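Side-chain contacts in pseudoperoxidase (Leishmania major, PDB 5VIA), which binds heme b within a peroxidase-family fold, with both axial positions of the iron occupied by protein side chains: residues A[109-112]-A[113-117]; A[82-85]-A[86-89]; A[261-264]-A[265-269]; A[203-206]-A[207-211]. One frame throughout, in Å; residues are numbered along the deposited sequence.

Overall arrangement
Along the chain the order is contact 2, contact 1, contact 4, contact 3, each a local motif of consecutive residues. Contacts 1 and 2 adjoin, their centres about 9 Å apart: the loop after strand 112-113 lies against the start of helix 85-99, so the two form one polar junction. Contact 3, where helix 250-261 gives way to helix 263-279, is about 25 Å from contact 1, centre to centre. Contact 4 is a loop between strands 199-200 and 219-224, about 39 Å from contact 1, centre to centre, and on the opposite side of the chain's centre. None holds the iron itself; two are helix N-caps and two are loop turns, all toward the periphery of the heme-binding fold.

Contact 1 (A[109-112]-A[113-117]); sequences DQWR and WGRND
From Trp111 to Trp113 the backbone is extended, and at Gly114 it turns with a positive phi (100°), after which Arg115 sends its side chain back toward the residues it follows. That side chain is stretched from CG to NE and ends at the Arg112 carbonyl: Arg115 NH1 donates to Arg112 O over 2.7 Å, the oxygen at the guanidinium edge and tilted a little from its plane. The guanidinium plane is only 13° from that of the Trp111 indole, with Arg115 NH1 3.5 Å from Trp111 CE2. Trp111 NE1 and Arg115 NH1, both donors, share no bond; the indole NH turns to Ser90 OG. Arg112 and Trp113 form the short strand 112-113, antiparallel to 286-287, with Trp113 bonded to Arg286 through the main chain. Trp113 meets the other indole with its base: CB lies 3.6 Å from Trp111 CZ3, while CA is over the ring face near the rim, and the two side chains cross at about a right angle. Water 1 lies in the guanidinium plane and accepts from Arg115 NH2 and from Arg112 N. Arg115 has further partners, NE bonding to Ile278 O and NH1 forming a salt bridge with Asp87 OD1.

Contact 2 (A[82-85]-A[86-89]); sequences ASST and EDVA
Ser84 stands at the N-cap of helix 85-99 and accepts through OG from Asp87 N, 3.1 Å away in a fairly straight bond (162°). Its chi1 of 79° sets OG between the backbone N and the carbonyl carbon, from where it can face the first turn. The same hydroxyl is hydrogen-bonded to Arg115 O, so it joins the helix start to a loop. Thr85 is first in the helix and already takes part in its regular bonding, Thr85 O receiving Ala89 N over 2.9 Å, with Ala89 CB close by. Glu86 follows, bringing CB to 4.1 Å from Ser84 OG, and its side chain also touches Arg115. The amides of Thr85 and Glu86, too early for partners within the helix, are bonded to OD2 and OD1 of Asp117, a carboxylate whose negative charge probably suits the positive end of the helix dipole. Ser84 O has two donors on opposite faces of its plane: Val88 N at 3.1 Å, and Ser83 OG at 3.0 Å, whose oxygen also rests 3.4 Å from Val88 CG2. Asp87 is the partner of Ser84 across the cap. In a direct capping box it would accept from Ser84 N; here water 2 stands in between, accepting from Ser84 N at 2.7 Å and donating to Asp87 OD2 at 2.6 Å. Asp87 OD2 also takes the hydrogen of Gly114 N. Beyond this first turn Val88 packs on Leu76 and Ala89 on Met73 of helix 67-79, while Glu86 and Ala89 both meet Leu44 of helix 33-49.

Contact 3 (A[261-264]-A[265-269]); sequences ADEE and LWREQ
Asp262 N-caps helix 263-279 by accepting from Leu265 N, at the very residue where the chain leaves helix 250-261; the contact is thus a helix-to-helix junction with a capped first turn. Among the hydrogen bonds, the capping one runs from Leu265 N to Asp262 OD1 over 3.0 Å, the donor standing well above the carboxylate plane. Chi1 of Asp262 (-166°) puts the carboxylate beside its own carbonyl carbon and over the new helix start, where a negative charge would probably be welcome. The main-chain bonds begin at once: Trp266 N to Asp262 O, then Arg267 N to Glu263 O, and a longer one, 3.3 Å, from Glu268 N to Glu264 O. Van der Waals and ring contacts come next. Leu265 lays CB 3.5 Å from Asp262 CG, the two side chains at about a right angle, and reaches back to Arg258 and Tyr259 of helix 250-261. Trp266 turns its CE3 edge to Glu263 O but is held mainly from outside the turn: NE1 donates to Ala154 O, and Tyr259 meets the ring edge-to-face. The Trp266 side chain is buried and lies about 10 Å from the heme. The charged pair is looser. Glu263 OE1 and Arg267 NH1 make only a long salt bridge of 3.8 Å, the carboxylate and guanidinium planes 40° apart, and water 3 donates to Glu263 OE2 while accepting weakly from Arg267 NH1. The arginine nitrogen in fact comes nearer to the glutamate's methylene, with Arg267 NH1 3.4 Å from Glu263 CG.

Contact 4 (A[203-206]-A[207-211]); sequences VART and QYNKE
The backbone is extended through Ala204, Arg205 and Thr206, then curls over Gln207, Tyr208 and Asn209 into a tight turn, without regular helix or strand. Thr206 closes that turn as an ST turn: OG1, set by a chi1 of 73°, accepts from Tyr208 N at 3.0 Å and, weakly, from Asn209 N at 3.3 Å. Asn209 answers in the other direction, its OD1 accepting from Thr206 N over 2.9 Å in a bond nearly straight at the hydrogen (171°), although the donor stands above the carbonyl plane. This exchange between side chains and amides recalls a capping box, though no helix follows. The buried Asn209 amide ties the bend together. Asn209 ND2 donates to Ala204 O at 2.7 Å, an acceptor lying in the amide plane, and is also bonded to Gly170 O. Asn209 OD1 has a second donor, Arg205 NH1 at 3.1 Å, also well above the plane but on the face opposite Thr206 N; the guanidinium stands perpendicular to the amide. Arg205 gets there by bending at both chi2 and chi3, which folds its end back over the turn, where NH2 finds Val212 O. Two bonds on OD1 and two on ND2 should fix the amide's rotation. Gln207 CG rests 3.4 Å above the centre of the Tyr208 ring, while Thr206 OG1 lies at the ring's edge. The whole loop leaves strand 199-200 and returns to strand 219-224, its neighbour in the three-stranded antiparallel sheet; Val203 touches Leu171 and Tyr208 touches Glu166, close in sequence to the heme-binding His165 and Ser169.

Contact 1 (A[109-112]-A[113-117])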
loop_
_atom_site.group_PDB
_atom_site.type_symbol
_atom_site.label_atom_id
_atom_site.label_comp_id
_atom_site.label_asym_id
_atom_site.label_seq_id
_atom_site.Cartn_x
_atom_site.Cartn_y
_atom_site.Cartn_z
ATOM N N ASP A 109 -1.907 17.316 -6.436
ATOM C CA ASP A 109 -2.310 18.722 -6.345
ATOM C C ASP A 109 -2.415 19.227 -4.903
ATOM O O ASP A 109 -2.121 20.391 -4.627
ATOM C CB ASP A 109 -3.632 18.951 -7.081
ATOM C CG ASP A 109 -4.087 20.397 -7.026
ATOM O OD1 ASP A 109 -3.480 21.247 -7.714
ATOM O OD2 ASP A 109 -5.059 20.682 -6.293
ATOM N N GLN A 110 -2.817 18.349 -3.990
ATOM C CA GLN A 110 -2.997 18.713 -2.588
ATOM C C GLN A 110 -1.816 18.305 -1.716
ATOM O O GLN A 110 -1.855 18.483 -0.497
ATOM C CB GLN A 110 -4.264 18.061 -2.029
ATOM C CG GLN A 110 -5.570 18.675 -2.508
ATOM C CD GLN A 110 -6.780 17.901 -2.005
ATOM O OE1 GLN A 110 -6.665 17.029 -1.133
ATOM N NE2 GLN A 110 -7.947 18.208 -2.560
ATOM N N TRP A 111 -0.781 17.739 -2.338
ATOM C CA TRP A 111 0.403 17.282 -1.609
ATOM C C TRP A 111 1.006 18.407 -0.772
ATOM O O TRP A 111 1.160 19.541 -1.241
ATOM C CB TRP A 111 1.459 16.739 -2.581
ATOM C CG TRP A 111 2.640 16.118 -1.887
ATOM C CD1 TRP A 111 2.689 14.888 -1.289
ATOM C CD2 TRP A 111 3.938 16.699 -1.718
ATOM N NE1 TRP A 111 3.944 14.669 -0.764
ATOM C CE2 TRP A 111 4.726 15.767 -1.012
ATOM C CE3 TRP A 111 4.508 17.920 -2.093
ATOM C CZ2 TRP A 111 6.059 16.019 -0.678
ATOM C CZ3 TRP A 111 5.830 18.165 -1.765
ATOM C CH2 TRP A 111 6.590 17.221 -1.060
ATOM N N ARG A 112 1.314 18.092 0.478
ATOM C CA ARG A 112 1.974 19.034 1.362
ATOM C C ARG A 112 3.387 18.570 1.671
ATOM O O ARG A 112 3.714 17.386 1.525
ATOM C CB ARG A 112 1.178 19.201 2.657
ATOM C CG ARG A 112 -0.116 19.986 2.475
ATOM C CD ARG A 112 -0.965 19.917 3.724
ATOM N NE ARG A 112 -2.181 20.712 3.576
ATOM C CZ ARG A 112 -3.094 20.863 4.531
ATOM N NH1 ARG A 112 -2.937 20.272 5.705
ATOM N NH2 ARG A 112 -4.166 21.606 4.309
ATOM N N TRP A 113 4.222 19.508 2.102
ATOM C CA TRP A 113 5.630 19.218 2.313
ATOM C C TRP A 113 6.062 19.529 3.741
ATOM O O TRP A 113 5.293 20.079 4.528
ATOM C CB TRP A 113 6.491 19.981 1.292
ATOM C CG TRP A 113 6.471 21.482 1.422
ATOM C CD1 TRP A 113 5.478 22.333 1.021
ATOM C CD2 TRP A 113 7.516 22.310 1.952
ATOM N NE1 TRP A 113 5.832 23.636 1.291
ATOM C CE2 TRP A 113 7.079 23.648 1.859
ATOM C CE3 TRP A 113 8.778 22.048 2.496
ATOM C CZ2 TRP A 113 7.859 24.722 2.298
ATOM C CZ3 TRP A 113 9.554 23.120 2.931
ATOM C CH2 TRP A 113 9.090 24.438 2.831
ATOM N N GLY A 114 7.295 19.169 4.074
ATOM C CA GLY A 114 7.828 19.458 5.391
ATOM C C GLY A 114 7.798 18.277 6.342
ATOM O O GLY A 114 7.944 18.464 7.556
ATOM N N ARG A 115 7.592 17.069 5.812
ATOM C CA ARG A 115 7.668 15.862 6.637
ATOM C C ARG A 115 9.049 15.793 7.271
ATOM O O ARG A 115 10.060 15.792 6.560
ATOM C CB ARG A 115 7.422 14.598 5.806
ATOM C CG ARG A 115 5.975 14.381 5.388
ATOM C CD ARG A 115 5.846 13.292 4.305
ATOM N NE ARG A 115 4.469 13.251 3.814
ATOM C CZ ARG A 115 3.968 14.130 2.947
ATOM N NH1 ARG A 115 4.738 15.096 2.457
ATOM N NH2 ARG A 115 2.700 14.049 2.571
ATOM N N ASN A 116 9.088 15.774 8.602
ATOM C CA ASN A 116 10.344 15.703 9.340
ATOM C C ASN A 116 10.951 14.316 9.259
ATOM O O ASN A 116 10.289 13.325 9.571
ATOM C CB ASN A 116 10.125 16.049 10.820
ATOM C CG ASN A 116 10.026 17.544 11.071
ATOM O OD1 ASN A 116 8.997 18.041 11.535
ATOM N ND2 ASN A 116 11.106 18.268 10.785
ATOM N N ASP A 117 12.208 14.243 8.842
ATOM C CA ASP A 117 12.962 13.015 9.006
ATOM C C ASP A 117 13.277 12.938 10.487
ATOM O O ASP A 117 14.369 13.316 10.926
ATOM C CB ASP A 117 14.253 13.038 8.181
ATOM C CG ASP A 117 13.994 12.911 6.694
ATOM O OD1 ASP A 117 12.919 12.393 6.322
ATOM O OD2 ASP A 117 14.872 13.325 5.900
HETATM O O HOH W 1 0.317 15.551 1.371
#

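Contact 2 (A[82-85]-A[86-89])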
loop_
_atom_site.group_PDB
_atom_site.type_symbol
_atom_site.label_atom_id
_atom_site.label_comp_id
_atom_site.label_asym_id
_atom_site.label_seq_id
_atom_site.Cartn_x
_atom_site.Cartn_y
_atom_site.Cartn_z
ATOM N N ALA A 82 18.485 18.463 0.226
ATOM C CA ALA A 82 17.692 19.572 0.785
ATOM C C ALA A 82 16.200 19.278 0.917
ATOM O O ALA A 82 15.474 20.031 1.567
ATOM C CB ALA A 82 17.913 20.888 0.013
ATOM N N SER A 83 15.734 18.204 0.289
ATOM C CA SER A 83 14.405 17.692 0.589
ATOM C C SER A 83 14.533 16.668 1.701
ATOM O O SER A 83 15.561 16.005 1.819
ATOM C CB SER A 83 13.782 17.035 -0.639
ATOM O OG SER A 83 12.588 16.362 -0.281
ATOM N N SER A 84 13.504 16.538 2.529
ATOM C CA SER A 84 13.500 15.474 3.518
ATOM C C SER A 84 13.243 14.154 2.802
ATOM O O SER A 84 12.574 14.115 1.760
ATOM C CB SER A 84 12.441 15.718 4.592
ATOM O OG SER A 84 11.146 15.359 4.134
ATOM N N THR A 85 13.790 13.076 3.353
ATOM C CA THR A 85 13.619 11.740 2.786
ATOM C C THR A 85 12.163 11.279 2.867
ATOM O O THR A 85 11.674 10.564 1.991
ATOM C CB THR A 85 14.574 10.737 3.474
ATOM O OG1 THR A 85 15.913 11.005 3.041
ATOM C CG2 THR A 85 14.238 9.317 3.099
ATOM N N GLU A 86 11.457 11.709 3.909
ATOM C CA GLU A 86 10.039 11.394 4.036
ATOM C C GLU A 86 9.203 12.038 2.925
ATOM O O GLU A 86 8.326 11.388 2.356
ATOM C CB GLU A 86 9.510 11.805 5.419
ATOM C CG GLU A 86 10.098 11.025 6.598
ATOM C CD GLU A 86 9.627 9.579 6.680
ATOM O OE1 GLU A 86 8.715 9.162 5.935
ATOM O OE2 GLU A 86 10.184 8.840 7.508
ATOM N N ASP A 87 9.470 13.307 2.620
ATOM C CA ASP A 87 8.787 13.978 1.512
ATOM C C ASP A 87 9.047 13.243 0.194
ATOM O O ASP A 87 8.118 12.964 -0.577
ATOM C CB ASP A 87 9.240 15.438 1.396
ATOM C CG ASP A 87 8.481 16.363 2.329
ATOM O OD1 ASP A 87 7.497 15.909 2.940
ATOM O OD2 ASP A 87 8.852 17.548 2.438
ATOM N N VAL A 88 10.313 12.927 -0.056
ATOM C CA VAL A 88 10.692 12.193 -1.260
ATOM C C VAL A 88 9.963 10.852 -1.340
ATOM O O VAL A 88 9.470 10.466 -2.397
ATOM C CB VAL A 88 12.210 11.946 -1.314
ATOM C CG1 VAL A 88 12.535 10.930 -2.393
ATOM C CG2 VAL A 88 12.959 13.251 -1.569
ATOM N N ALA A 89 9.881 10.151 -0.215
ATOM C CA ALA A 89 9.245 8.840 -0.196
ATOM C C ALA A 89 7.762 8.925 -0.559
ATOM O O ALA A 89 7.251 8.084 -1.305
ATOM C CB ALA A 89 9.446 8.156 1.160
HETATM O O HOH W 2 11.360 18.089 2.025
#

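Contact 3 (A[261-264]-A[265-269])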
loop_
_atom_site.group_PDB
_atom_site.type_symbol
_atom_site.label_atom_id
_atom_site.label_comp_id
_atom_site.label_asym_id
_atom_site.label_seq_id
_atom_site.Cartn_x
_atom_site.Cartn_y
_atom_site.Cartn_z
ATOM N N ALA A 261 -18.967 -0.955 -8.809
ATOM C CA ALA A 261 -19.881 -0.428 -9.813
ATOM C C ALA A 261 -19.623 1.040 -10.146
ATOM O O ALA A 261 -20.019 1.507 -11.222
ATOM C CB ALA A 261 -21.320 -0.603 -9.346
ATOM N N ASP A 262 -18.989 1.762 -9.219
ATOM C CA ASP A 262 -18.871 3.221 -9.304
ATOM C C ASP A 262 -17.408 3.652 -9.189
ATOM O O ASP A 262 -16.938 4.030 -8.108
ATOM C CB ASP A 262 -19.722 3.892 -8.207
ATOM C CG ASP A 262 -19.909 5.385 -8.432
ATOM O OD1 ASP A 262 -19.094 5.989 -9.165
ATOM O OD2 ASP A 262 -20.870 5.962 -7.874
ATOM N N GLU A 263 -16.693 3.601 -10.309
ATOM C CA GLU A 263 -15.263 3.913 -10.314
ATOM C C GLU A 263 -14.999 5.365 -9.940
ATOM O O GLU A 263 -14.001 5.674 -9.288
ATOM C CB GLU A 263 -14.652 3.613 -11.687
ATOM C CG GLU A 263 -13.137 3.742 -11.691
ATOM C CD GLU A 263 -12.514 3.178 -12.951
ATOM O OE1 GLU A 263 -13.216 3.100 -13.988
ATOM O OE2 GLU A 263 -11.318 2.820 -12.889
ATOM N N GLU A 264 -15.898 6.258 -10.343
ATOM C CA GLU A 264 -15.724 7.676 -10.044
ATOM C C GLU A 264 -15.737 7.930 -8.532
ATOM O O GLU A 264 -14.889 8.667 -8.003
ATOM C CB GLU A 264 -16.804 8.509 -10.741
ATOM C CG GLU A 264 -16.727 9.997 -10.423
ATOM C CD GLU A 264 -17.850 10.794 -11.067
ATOM O OE1 GLU A 264 -18.659 10.206 -11.822
ATOM O OE2 GLU A 264 -17.926 12.015 -10.812
ATOM N N LEU A 265 -16.697 7.322 -7.839
ATOM C CA LEU A 265 -16.779 7.471 -6.388
ATOM C C LEU A 265 -15.536 6.877 -5.750
ATOM O O LEU A 265 -14.946 7.484 -4.855
ATOM C CB LEU A 265 -18.023 6.782 -5.833
ATOM C CG LEU A 265 -18.091 6.746 -4.302
ATOM C CD1 LEU A 265 -18.142 8.154 -3.714
ATOM C CD2 LEU A 265 -19.288 5.941 -3.851
ATOM N N TRP A 266 -15.127 5.698 -6.222
ATOM C CA TRP A 266 -13.932 5.071 -5.676
ATOM C C TRP A 266 -12.701 5.968 -5.814
ATOM O O TRP A 266 -11.934 6.110 -4.857
ATOM C CB TRP A 266 -13.647 3.692 -6.290
ATOM C CG TRP A 266 -12.245 3.261 -5.943
ATOM C CD1 TRP A 266 -11.810 2.762 -4.749
ATOM C CD2 TRP A 266 -11.085 3.360 -6.785
ATOM N NE1 TRP A 266 -10.452 2.521 -4.806
ATOM C CE2 TRP A 266 -9.987 2.882 -6.044
ATOM C CE3 TRP A 266 -10.879 3.794 -8.099
ATOM C CZ2 TRP A 266 -8.698 2.838 -6.569
ATOM C CZ3 TRP A 266 -9.602 3.740 -8.624
ATOM C CH2 TRP A 266 -8.528 3.265 -7.862
ATOM N N ARG A 267 -12.504 6.571 -6.988
ATOM C CA ARG A 267 -11.331 7.431 -7.192
ATOM C C ARG A 267 -11.275 8.594 -6.195
ATOM O O ARG A 267 -10.202 8.965 -5.695
ATOM C CB ARG A 267 -11.286 7.977 -8.618
ATOM C CG ARG A 267 -10.870 6.941 -9.663
ATOM C CD ARG A 267 -10.501 7.599 -10.988
ATOM N NE ARG A 267 -11.627 8.286 -11.608
ATOM C CZ ARG A 267 -12.320 7.802 -12.637
ATOM N NH1 ARG A 267 -11.995 6.627 -13.160
ATOM N NH2 ARG A 267 -13.333 8.492 -13.148
ATOM N N GLU A 268 -12.435 9.166 -5.904
ATOM C CA GLU A 268 -12.507 10.277 -4.959
ATOM C C GLU A 268 -12.070 9.834 -3.569
ATOM O O GLU A 268 -11.222 10.472 -2.933
ATOM C CB GLU A 268 -13.935 10.818 -4.899
ATOM C CG GLU A 268 -14.125 11.894 -3.854
ATOM C CD GLU A 268 -15.581 12.251 -3.657
ATOM O OE1 GLU A 268 -15.974 13.368 -4.063
ATOM O OE2 GLU A 268 -16.327 11.414 -3.094
ATOM N N GLN A 269 -12.648 8.729 -3.105
ATOM C CA GLN A 269 -12.358 8.200 -1.773
ATOM C C GLN A 269 -10.910 7.702 -1.659
ATOM O O GLN A 269 -10.268 7.845 -0.613
ATOM C CB GLN A 269 -13.356 7.085 -1.447
ATOM C CG GLN A 269 -14.801 7.590 -1.388
ATOM C CD GLN A 269 -14.997 8.579 -0.252
ATOM O OE1 GLN A 269 -14.481 8.370 0.849
ATOM N NE2 GLN A 269 -15.739 9.664 -0.508
HETATM O O HOH W 3 -9.239 4.818 -12.155
#

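Contact 4 (A[203-206]-A[207-211])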
loop_
_atom_site.group_PDB
_atom_site.type_symbol
_atom_site.label_atom_id
_atom_site.label_comp_id
_atom_site.label_asym_id
_atom_site.label_seq_id
_atom_site.Cartn_x
_atom_site.Cartn_y
_atom_site.Cartn_z
ATOM N N VAL A 203 1.289 -22.259 2.698
ATOM C CA VAL A 203 2.573 -21.781 2.210
ATOM C C VAL A 203 3.648 -22.682 2.810
ATOM O O VAL A 203 3.854 -22.689 4.023
ATOM C CB VAL A 203 2.805 -20.293 2.556
ATOM C CG1 VAL A 203 4.133 -19.817 2.012
ATOM C CG2 VAL A 203 1.681 -19.440 1.988
ATOM N N ALA A 204 4.310 -23.460 1.958
ATOM C CA ALA A 204 5.333 -24.406 2.405
ATOM C C ALA A 204 6.679 -23.735 2.633
ATOM O O ALA A 204 7.021 -22.764 1.957
ATOM C CB ALA A 204 5.488 -25.532 1.399
ATOM N N ARG A 205 7.435 -24.262 3.593
ATOM C CA ARG A 205 8.825 -23.873 3.788
ATOM C C ARG A 205 9.636 -24.311 2.578
ATOM O O ARG A 205 9.606 -25.478 2.211
ATOM C CB ARG A 205 9.384 -24.546 5.044
ATOM C CG ARG A 205 10.849 -24.229 5.324
ATOM C CD ARG A 205 11.078 -22.725 5.380
ATOM N NE ARG A 205 10.514 -22.133 6.585
ATOM C CZ ARG A 205 10.273 -20.833 6.737
ATOM N NH1 ARG A 205 10.529 -19.984 5.748
ATOM N NH2 ARG A 205 9.763 -20.377 7.873
ATOM N N THR A 206 10.340 -23.376 1.941
ATOM C CA THR A 206 11.252 -23.712 0.837
ATOM C C THR A 206 12.612 -23.071 1.063
ATOM O O THR A 206 12.798 -22.294 2.006
ATOM C CB THR A 206 10.750 -23.205 -0.540
ATOM O OG1 THR A 206 10.900 -21.778 -0.602
ATOM C CG2 THR A 206 9.287 -23.579 -0.776
ATOM N N GLN A 207 13.547 -23.372 0.167
ATOM C CA GLN A 207 14.882 -22.789 0.223
ATOM C C GLN A 207 14.880 -21.305 -0.160
ATOM O O GLN A 207 15.883 -20.614 0.017
ATOM C CB GLN A 207 15.858 -23.586 -0.659
ATOM C CG GLN A 207 16.148 -22.983 -2.033
ATOM C CD GLN A 207 17.284 -23.697 -2.758
ATOM O OE1 GLN A 207 18.177 -23.059 -3.322
ATOM N NE2 GLN A 207 17.249 -25.027 -2.752
ATOM N N TYR A 208 13.749 -20.815 -0.661
ATOM C CA TYR A 208 13.669 -19.448 -1.158
ATOM C C TYR A 208 12.889 -18.499 -0.240
ATOM O O TYR A 208 12.936 -17.283 -0.436
ATOM C CB TYR A 208 13.065 -19.424 -2.568
ATOM C CG TYR A 208 13.745 -20.377 -3.518
ATOM C CD1 TYR A 208 14.941 -20.036 -4.135
ATOM C CD2 TYR A 208 13.199 -21.622 -3.786
ATOM C CE1 TYR A 208 15.576 -20.913 -4.998
ATOM C CE2 TYR A 208 13.821 -22.505 -4.650
ATOM C CZ TYR A 208 15.013 -22.148 -5.253
ATOM O OH TYR A 208 15.649 -23.026 -6.113
ATOM N N ASN A 209 12.168 -19.037 0.748
ATOM C CA ASN A 209 11.377 -18.183 1.647
ATOM C C ASN A 209 11.875 -18.147 3.100
ATOM O O ASN A 209 11.098 -17.877 4.029
ATOM C CB ASN A 209 9.870 -18.521 1.587
ATOM C CG ASN A 209 9.553 -19.942 2.069
ATOM O OD1 ASN A 209 10.364 -20.587 2.736
ATOM N ND2 ASN A 209 8.350 -20.423 1.742
ATOM N N LYS A 210 13.171 -18.378 3.284
ATOM C CA LYS A 210 13.770 -18.427 4.617
ATOM C C LYS A 210 13.677 -17.112 5.387
ATOM O O LYS A 210 13.768 -17.126 6.608
ATOM C CB LYS A 210 15.239 -18.851 4.531
ATOM C CG LYS A 210 15.461 -20.259 4.022
ATOM C CD LYS A 210 16.891 -20.441 3.526
ATOM C CE LYS A 210 17.563 -21.623 4.186
ATOM N NZ LYS A 210 17.805 -21.358 5.634
ATOM N N GLU A 211 13.511 -15.989 4.685
ATOM C CA GLU A 211 13.402 -14.684 5.345
ATOM C C GLU A 211 12.067 -14.529 6.069
ATOM O O GLU A 211 11.900 -13.638 6.912
ATOM C CB GLU A 211 13.540 -13.543 4.333
ATOM C CG GLU A 211 14.955 -13.234 3.866
ATOM C CD GLU A 211 15.041 -11.851 3.237
ATOM O OE1 GLU A 211 14.334 -10.928 3.723
ATOM O OE2 GLU A 211 15.808 -11.687 2.263
#